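Local coordinates for putative exported protein (Bordetella pertussis, PDB 2DVZ) that binds glutamate and probably serves as the periplasmic solute receptor of a transport system of the Bug family, at residues Pro17-Ile21 with Leu48-Met52; Leu39-Met44 with Ala266-Val272. All blocks are in the same frame, centred on the assembly; numbering follows the deposited sequence.

Interaction 1: Pro17-Ile21 with Leu48-Met52; sequences PSKAI and LGQPM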
ATOM      1  N   PRO A  17      -4.880   9.299 -25.788  1.00 21.74           N
ATOM      2  CA  PRO A  17      -3.583   9.937 -25.554  1.00 21.05           C
ATOM      3  C   PRO A  17      -2.791  10.033 -26.866  1.00 20.54           C
ATOM      4  O   PRO A  17      -2.867   9.120 -27.664  1.00 20.20           O
ATOM      5  CB  PRO A  17      -2.900   8.989 -24.565  1.00 20.78           C
ATOM      6  CG  PRO A  17      -3.677   7.633 -24.686  1.00 21.37           C
ATOM      7  CD  PRO A  17      -4.774   7.836 -25.711  1.00 21.48           C
ATOM      8  N   SER A  18      -2.030  11.118 -27.058  1.00 20.17           N
ATOM      9  CA  SER A  18      -1.315  11.383 -28.308  1.00 19.95           C
ATOM     10  C   SER A  18       0.185  11.332 -28.050  1.00 20.01           C
ATOM     11  O   SER A  18       1.020  11.320 -28.981  1.00 20.89           O
ATOM     12  CB  SER A  18      -1.766  12.734 -28.906  1.00 20.04           C
ATOM     13  OG  SER A  18      -1.515  13.821 -28.009  1.00 19.73           O
ATOM     14  N   LYS A  19       0.519  11.234 -26.768  1.00 19.66           N
ATOM     15  CA  LYS A  19       1.894  11.109 -26.315  1.00 18.67           C
ATOM     16  C   LYS A  19       1.978  10.246 -25.006  1.00 18.52           C
ATOM     17  O   LYS A  19       0.953   9.847 -24.447  1.00 17.89           O
ATOM     18  CB  LYS A  19       2.452  12.519 -26.099  1.00 18.70           C
ATOM     19  CG  LYS A  19       1.822  13.249 -24.955  1.00 18.44           C
ATOM     20  CD  LYS A  19       2.248  14.680 -24.865  1.00 18.44           C
ATOM     21  CE  LYS A  19       1.704  15.267 -23.605  1.00 19.19           C
ATOM     22  NZ  LYS A  19       1.701  16.756 -23.534  1.00 21.03           N
ATOM     23  N   ALA A  20       3.203   9.978 -24.548  1.00 18.07           N
ATOM     24  CA  ALA A  20       3.484   9.307 -23.275  1.00 17.51           C
ATOM     25  C   ALA A  20       2.770   9.913 -22.074  1.00 17.26           C
ATOM     26  O   ALA A  20       2.636  11.144 -21.947  1.00 17.07           O
ATOM     27  CB  ALA A  20       5.002   9.270 -22.991  1.00 17.14           C
ATOM     28  N   ILE A  21       2.345   9.015 -21.181  1.00 16.11           N
ATOM     29  CA  ILE A  21       1.710   9.389 -19.925  1.00 14.73           C
ATOM     30  C   ILE A  21       2.695   9.076 -18.796  1.00 14.61           C
ATOM     31  O   ILE A  21       3.234   7.980 -18.739  1.00 14.05           O
ATOM     32  CB  ILE A  21       0.401   8.607 -19.714  1.00 14.36           C
ATOM     33  CG1 ILE A  21      -0.573   8.856 -20.862  1.00 13.11           C
ATOM     34  CG2 ILE A  21      -0.221   8.938 -18.379  1.00 13.37           C
ATOM     35  CD1 ILE A  21      -1.353   7.647 -21.248  1.00 13.43           C
ATOM     36  N   LEU A  48      -3.700   1.374 -24.653  1.00 22.18           N
ATOM     37  CA  LEU A  48      -3.806   2.806 -24.945  1.00 21.30           C
ATOM     38  C   LEU A  48      -3.015   3.246 -26.191  1.00 21.09           C
ATOM     39  O   LEU A  48      -3.299   4.297 -26.766  1.00 21.73           O
ATOM     40  CB  LEU A  48      -3.434   3.661 -23.714  1.00 20.80           C
ATOM     41  CG  LEU A  48      -4.417   3.666 -22.523  1.00 18.81           C
ATOM     42  CD1 LEU A  48      -3.799   4.265 -21.222  1.00 17.24           C
ATOM     43  CD2 LEU A  48      -5.695   4.357 -22.902  1.00 17.30           C
ATOM     44  N   GLY A  49      -2.044   2.442 -26.598  1.00 20.74           N
ATOM     45  CA  GLY A  49      -1.196   2.752 -27.752  1.00 20.89           C
ATOM     46  C   GLY A  49      -0.237   3.914 -27.500  1.00 20.79           C
ATOM     47  O   GLY A  49       0.260   4.528 -28.464  1.00 20.43           O
ATOM     48  N   GLN A  50       0.019   4.194 -26.206  1.00 19.47           N
ATOM     49  CA  GLN A  50       1.038   5.134 -25.756  1.00 18.74           C
ATOM     50  C   GLN A  50       1.807   4.573 -24.570  1.00 19.08           C
ATOM     51  O   GLN A  50       1.240   3.886 -23.736  1.00 18.64           O
ATOM     52  CB  GLN A  50       0.441   6.504 -25.379  1.00 17.85           C
ATOM     53  CG  GLN A  50      -0.180   7.284 -26.520  1.00 15.67           C
ATOM     54  CD  GLN A  50       0.765   7.620 -27.661  1.00 15.25           C
ATOM     55  OE1 GLN A  50       1.984   7.751 -27.480  1.00 16.58           O
ATOM     56  NE2 GLN A  50       0.206   7.771 -28.851  1.00 14.25           N
ATOM     57  N   PRO A  51       3.117   4.862 -24.487  1.00 19.82           N
ATOM     58  CA  PRO A  51       3.797   4.487 -23.231  1.00 20.14           C
ATOM     59  C   PRO A  51       3.247   5.191 -21.980  1.00 19.78           C
ATOM     60  O   PRO A  51       2.819   6.346 -22.037  1.00 19.58           O
ATOM     61  CB  PRO A  51       5.253   4.916 -23.464  1.00 20.11           C
ATOM     62  CG  PRO A  51       5.156   5.958 -24.587  1.00 20.36           C
ATOM     63  CD  PRO A  51       4.045   5.477 -25.459  1.00 19.55           C
HETATM   64  N   MSE A  52       3.237   4.444 -20.881  1.00 19.59           N
HETATM   65  CA  MSE A  52       2.976   4.951 -19.561  1.00 20.01           C
HETATM   66  C   MSE A  52       4.248   4.768 -18.776  1.00 18.61           C
HETATM   67  O   MSE A  52       4.675   3.655 -18.526  1.00 18.24           O
HETATM   68  CB  MSE A  52       1.845   4.174 -18.918  1.00 19.81           C
HETATM   69  CG  MSE A  52       0.505   4.463 -19.562  1.00 21.60           C
HETATM   70 SE   MSE A  52      -0.887   3.571 -18.587  1.00 25.16          SE
HETATM   71  CE  MSE A  52      -1.589   5.015 -17.460  1.00 22.49           C
TER

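Interaction 2: Leu39-Met44 with Ala266-Val272; sequences LVTQRM and ALKDPKV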
ATOM      1  N   LEU A  39       3.038  -3.454 -13.247  1.00 14.58           N
ATOM      2  CA  LEU A  39       2.269  -4.552 -13.819  1.00 14.58           C
ATOM      3  C   LEU A  39       1.071  -4.036 -14.594  1.00 14.38           C
ATOM      4  O   LEU A  39       0.879  -4.416 -15.757  1.00 13.75           O
ATOM      5  CB  LEU A  39       1.809  -5.552 -12.732  1.00 15.27           C
ATOM      6  CG  LEU A  39       0.828  -6.672 -13.127  1.00 14.14           C
ATOM      7  CD1 LEU A  39       1.553  -7.683 -13.921  1.00 12.27           C
ATOM      8  CD2 LEU A  39       0.177  -7.315 -11.876  1.00 14.66           C
ATOM      9  N   VAL A  40       0.252  -3.209 -13.935  1.00 14.45           N
ATOM     10  CA  VAL A  40      -0.990  -2.735 -14.556  1.00 13.91           C
ATOM     11  C   VAL A  40      -0.805  -1.695 -15.681  1.00 14.58           C
ATOM     12  O   VAL A  40      -1.417  -1.852 -16.738  1.00 14.37           O
ATOM     13  CB  VAL A  40      -2.043  -2.285 -13.531  1.00 13.86           C
ATOM     14  CG1 VAL A  40      -3.322  -1.887 -14.260  1.00 10.54           C
ATOM     15  CG2 VAL A  40      -2.296  -3.413 -12.458  1.00 12.28           C
ATOM     16  N   THR A  41       0.048  -0.684 -15.486  1.00 15.27           N
ATOM     17  CA  THR A  41       0.304   0.332 -16.534  1.00 16.10           C
ATOM     18  C   THR A  41       1.014  -0.244 -17.778  1.00 17.84           C
ATOM     19  O   THR A  41       0.760   0.189 -18.900  1.00 18.50           O
ATOM     20  CB  THR A  41       1.074   1.605 -15.983  1.00 16.02           C
ATOM     21  OG1 THR A  41       2.395   1.271 -15.512  1.00 13.18           O
ATOM     22  CG2 THR A  41       0.289   2.310 -14.867  1.00 15.28           C
ATOM     23  N   GLN A  42       1.905  -1.215 -17.586  1.00 19.92           N
ATOM     24  CA  GLN A  42       2.498  -1.958 -18.719  1.00 22.03           C
ATOM     25  C   GLN A  42       1.472  -2.507 -19.688  1.00 21.69           C
ATOM     26  O   GLN A  42       1.644  -2.400 -20.901  1.00 22.40           O
ATOM     27  CB  GLN A  42       3.340  -3.139 -18.230  1.00 23.08           C
ATOM     28  CG  GLN A  42       4.748  -2.735 -17.829  1.00 29.10           C
ATOM     29  CD  GLN A  42       5.492  -2.161 -19.005  1.00 36.13           C
ATOM     30  OE1 GLN A  42       5.532  -0.924 -19.212  1.00 39.17           O
ATOM     31  NE2 GLN A  42       6.057  -3.056 -19.825  1.00 38.58           N
ATOM     32  N   ARG A  43       0.439  -3.146 -19.136  1.00 20.92           N
ATOM     33  CA  ARG A  43      -0.613  -3.749 -19.915  1.00 20.01           C
ATOM     34  C   ARG A  43      -1.630  -2.704 -20.405  1.00 20.00           C
ATOM     35  O   ARG A  43      -2.133  -2.826 -21.508  1.00 19.19           O
ATOM     36  CB  ARG A  43      -1.265  -4.887 -19.107  1.00 20.01           C
ATOM     37  CG  ARG A  43      -2.355  -5.677 -19.825  1.00 20.41           C
ATOM     38  CD  ARG A  43      -1.840  -6.392 -21.081  1.00 23.54           C
ATOM     39  NE  ARG A  43      -2.938  -6.995 -21.865  1.00 24.40           N
ATOM     40  CZ  ARG A  43      -3.762  -6.338 -22.669  1.00 24.79           C
ATOM     41  NH1 ARG A  43      -3.657  -5.017 -22.813  1.00 27.30           N
ATOM     42  NH2 ARG A  43      -4.710  -6.997 -23.310  1.00 23.48           N
HETATM   43  N   MSE A  44      -1.953  -1.711 -19.575  1.00 20.39           N
HETATM   44  CA  MSE A  44      -2.768  -0.569 -20.001  1.00 22.22           C
HETATM   45  C   MSE A  44      -2.130   0.109 -21.213  1.00 22.29           C
HETATM   46  O   MSE A  44      -2.814   0.499 -22.140  1.00 21.83           O
HETATM   47  CB  MSE A  44      -2.917   0.463 -18.881  1.00 20.91           C
HETATM   48  CG  MSE A  44      -3.944   0.127 -17.868  1.00 21.69           C
HETATM   49 SE   MSE A  44      -4.039   1.489 -16.476  1.00 26.10          SE
HETATM   50  CE  MSE A  44      -4.826   3.004 -17.443  1.00 21.04           C
ATOM     51  N   ALA A 266      -6.893  -4.240 -18.979  1.00 18.04           N
ATOM     52  CA  ALA A 266      -5.649  -4.752 -18.390  1.00 18.03           C
ATOM     53  C   ALA A 266      -5.879  -5.756 -17.258  1.00 18.11           C
ATOM     54  O   ALA A 266      -5.181  -6.785 -17.172  1.00 18.61           O
ATOM     55  CB  ALA A 266      -4.799  -3.590 -17.893  1.00 18.17           C
ATOM     56  N   LEU A 267      -6.854  -5.444 -16.402  1.00 18.00           N
ATOM     57  CA  LEU A 267      -7.261  -6.287 -15.264  1.00 18.52           C
ATOM     58  C   LEU A 267      -8.043  -7.565 -15.614  1.00 19.80           C
ATOM     59  O   LEU A 267      -8.238  -8.420 -14.741  1.00 18.91           O
ATOM     60  CB  LEU A 267      -8.007  -5.466 -14.193  1.00 17.19           C
ATOM     61  CG  LEU A 267      -7.202  -4.316 -13.575  1.00 16.21           C
ATOM     62  CD1 LEU A 267      -8.113  -3.292 -12.882  1.00 14.31           C
ATOM     63  CD2 LEU A 267      -6.050  -4.805 -12.653  1.00 14.70           C
ATOM     64  N   LYS A 268      -8.475  -7.680 -16.881  1.00 21.49           N
ATOM     65  CA  LYS A 268      -8.993  -8.927 -17.433  1.00 23.22           C
ATOM     66  C   LYS A 268      -7.882  -9.756 -18.074  1.00 23.77           C
ATOM     67  O   LYS A 268      -8.123 -10.872 -18.517  1.00 24.77           O
ATOM     68  CB  LYS A 268     -10.089  -8.690 -18.496  1.00 23.98           C
ATOM     69  CG  LYS A 268     -11.027  -7.515 -18.256  1.00 26.37           C
ATOM     70  CD  LYS A 268     -12.225  -7.851 -17.448  1.00 29.77           C
ATOM     71  CE  LYS A 268     -13.477  -7.830 -18.346  1.00 32.67           C
ATOM     72  NZ  LYS A 268     -14.269  -6.588 -18.148  1.00 33.21           N
ATOM     73  N   ASP A 269      -6.676  -9.221 -18.178  1.00 24.07           N
ATOM     74  CA  ASP A 269      -5.620  -9.988 -18.811  1.00 24.87           C
ATOM     75  C   ASP A 269      -5.173 -11.123 -17.875  1.00 25.25           C
ATOM     76  O   ASP A 269      -4.857 -10.870 -16.696  1.00 24.48           O
ATOM     77  CB  ASP A 269      -4.454  -9.111 -19.256  1.00 25.29           C
ATOM     78  CG  ASP A 269      -3.326  -9.916 -19.859  1.00 26.74           C
ATOM     79  OD1 ASP A 269      -2.817 -10.811 -19.182  1.00 30.19           O
ATOM     80  OD2 ASP A 269      -2.942  -9.686 -21.010  1.00 28.22           O
ATOM     81  N   PRO A 270      -5.157 -12.382 -18.400  1.00 26.08           N
ATOM     82  CA  PRO A 270      -4.984 -13.546 -17.514  1.00 26.29           C
ATOM     83  C   PRO A 270      -3.638 -13.548 -16.798  1.00 25.99           C
ATOM     84  O   PRO A 270      -3.553 -14.053 -15.688  1.00 26.55           O
ATOM     85  CB  PRO A 270      -5.114 -14.755 -18.474  1.00 26.59           C
ATOM     86  CG  PRO A 270      -5.844 -14.203 -19.711  1.00 26.28           C
ATOM     87  CD  PRO A 270      -5.320 -12.794 -19.817  1.00 26.15           C
ATOM     88  N   LYS A 271      -2.614 -12.986 -17.434  1.00 25.46           N
ATOM     89  CA  LYS A 271      -1.298 -12.843 -16.827  1.00 25.28           C
ATOM     90  C   LYS A 271      -1.285 -11.808 -15.680  1.00 23.64           C
ATOM     91  O   LYS A 271      -0.547 -11.971 -14.695  1.00 22.81           O
ATOM     92  CB  LYS A 271      -0.252 -12.509 -17.901  1.00 26.28           C
ATOM     93  CG  LYS A 271      -0.324 -13.486 -19.103  1.00 29.96           C
ATOM     94  CD  LYS A 271       1.044 -13.973 -19.568  1.00 35.08           C
ATOM     95  CE  LYS A 271       1.487 -13.202 -20.803  1.00 39.18           C
ATOM     96  NZ  LYS A 271       2.977 -13.092 -20.823  1.00 41.08           N
ATOM     97  N   VAL A 272      -2.118 -10.773 -15.804  1.00 22.03           N
ATOM     98  CA  VAL A 272      -2.237  -9.739 -14.761  1.00 20.98           C
ATOM     99  C   VAL A 272      -3.051 -10.292 -13.592  1.00 20.31           C
ATOM    100  O   VAL A 272      -2.652 -10.127 -12.456  1.00 19.45           O
ATOM    101  CB  VAL A 272      -2.840  -8.387 -15.285  1.00 20.70           C
ATOM    102  CG1 VAL A 272      -3.201  -7.458 -14.131  1.00 19.29           C
ATOM    103  CG2 VAL A 272      -1.870  -7.694 -16.250  1.00 18.95           C
TER
HETATM  104  O   HOH W   1      -5.646  -9.696 -22.348  1.00 19.78           O

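Interaction 1: Pro17-Ile21 with Leu48-Met52
I21 brings its CD1 methyl against two partners at once, 4.2 Å from L48 CD1 and 4.1 Å from CG of selenomethionine M52. The two approaches differ: the side chain of L48 crosses that of I21 at about a right angle, whereas M52 lies alongside it, both leaving the backbone in the same direction. With I21 CG1 anti to its own carbonyl carbon (chi1 -58°), the longer branch is the one that meets both neighbours. L79 of strand 78-82 touches I21 and M52 as well. Near L48 the ring of P17, which follows a cis peptide bond, sets its CG 4.1 Å from L48 CB, and L48 itself also packs on L259 and A262 of helix 253-267.

The pairing illustrates how a beta-alpha-beta crossover is closed. Strand 21-25 leads through helix 32-48 to its parallel neighbour, strand 52-56, and G49, just past the helix, turns the chain out of helical geometry with a positive phi. At the first rung I21 N donates to P51 O (2.8 Å, N-H...O 170°), approaching in the carbonyl plane, and I21 is also bonded through its backbone to V53. A CA-H...O contact from M52 CA to I21 O (3.1 Å) accompanies this parallel bridge. Just before it, A20 CB rests on P51 CG at 3.7 Å.

Farther out, Q50 bends at chi2 (-60°) and lays its amide along the turn at S18 and K19. Its CG touches two carbonyl oxygens, P17 O at 3.4 Å and K19 O at 3.5 Å, while NE2 lies near P17 O and S18 O without a hydrogen bond to either. On the polar margin Y77 receives the backbone N-H of S18 on its hydroxyl and makes a cation-pi contact with K19.

Interaction 2: Leu39-Met44 with Ala266-Val272
R43 and D269 join helix 32-48 to the junction between helices 253-267 and 270-279, where D269 is the N-cap of the second. The contact lies among helices packed on the sheet of a periplasmic binding protein domain, V40's side chain about 8 Å from that of glutamate-binding Y243.

Apolar packing comes from both sides of that junction. A266 CB fits against the helix between R43 CG (3.7 Å) and M44 CG (3.8 Å). V40 CG2 meets L267 CD2 at 4.0 Å, their side chains crossing obliquely, and F112 of strand 106-121 touches V40 and M44 from the sheet. L39 sends CD2 to V272 CG1 (4.1 Å), while V272 CG2 faces the aliphatic part of R43.

The charged pair is a single-point salt bridge. R43 extends with CG opposite its backbone N (chi1 -177°), then bends at chi2, bringing NE to D269 OD2 at 2.8 Å. The oxygen lies at the edge of the guanidinium, near its plane, but is met on the anti side, 31° out of the carboxylate plane; the two flat groups stand almost perpendicular (87°).

Capping uses the other oxygen: OD1 of D269 accepts from K271 N (2.8 Å) and, weakly, from V272 N. The helix start and the arginine would both be expected to stabilise a negative carboxylate. A water bridges the pair, accepting from R43 NH2 and donating to D269 OD2, 3.0 Å from each.

From the N terminus, the chain passes 17-21 into strand 21-25, runs through helix 32-48 and returns at 48-52, where interaction 1 closes a loop of 26 intervening residues. Late in that loop, on helix 32-48, lies 39-44, whose partner 266-272 arrives only after a further 221 residues, so the two contacts cross rather than nest. One is local, at the beginnings of two adjacent parallel strands; the other brings a late pair of helices back onto the crossover helix. They meet directly: M52 SE packs 3.7 Å from M44 CB, so one face of helix 32-48 rests on strand 52-56 while another side carries helices 253-267 and 270-279.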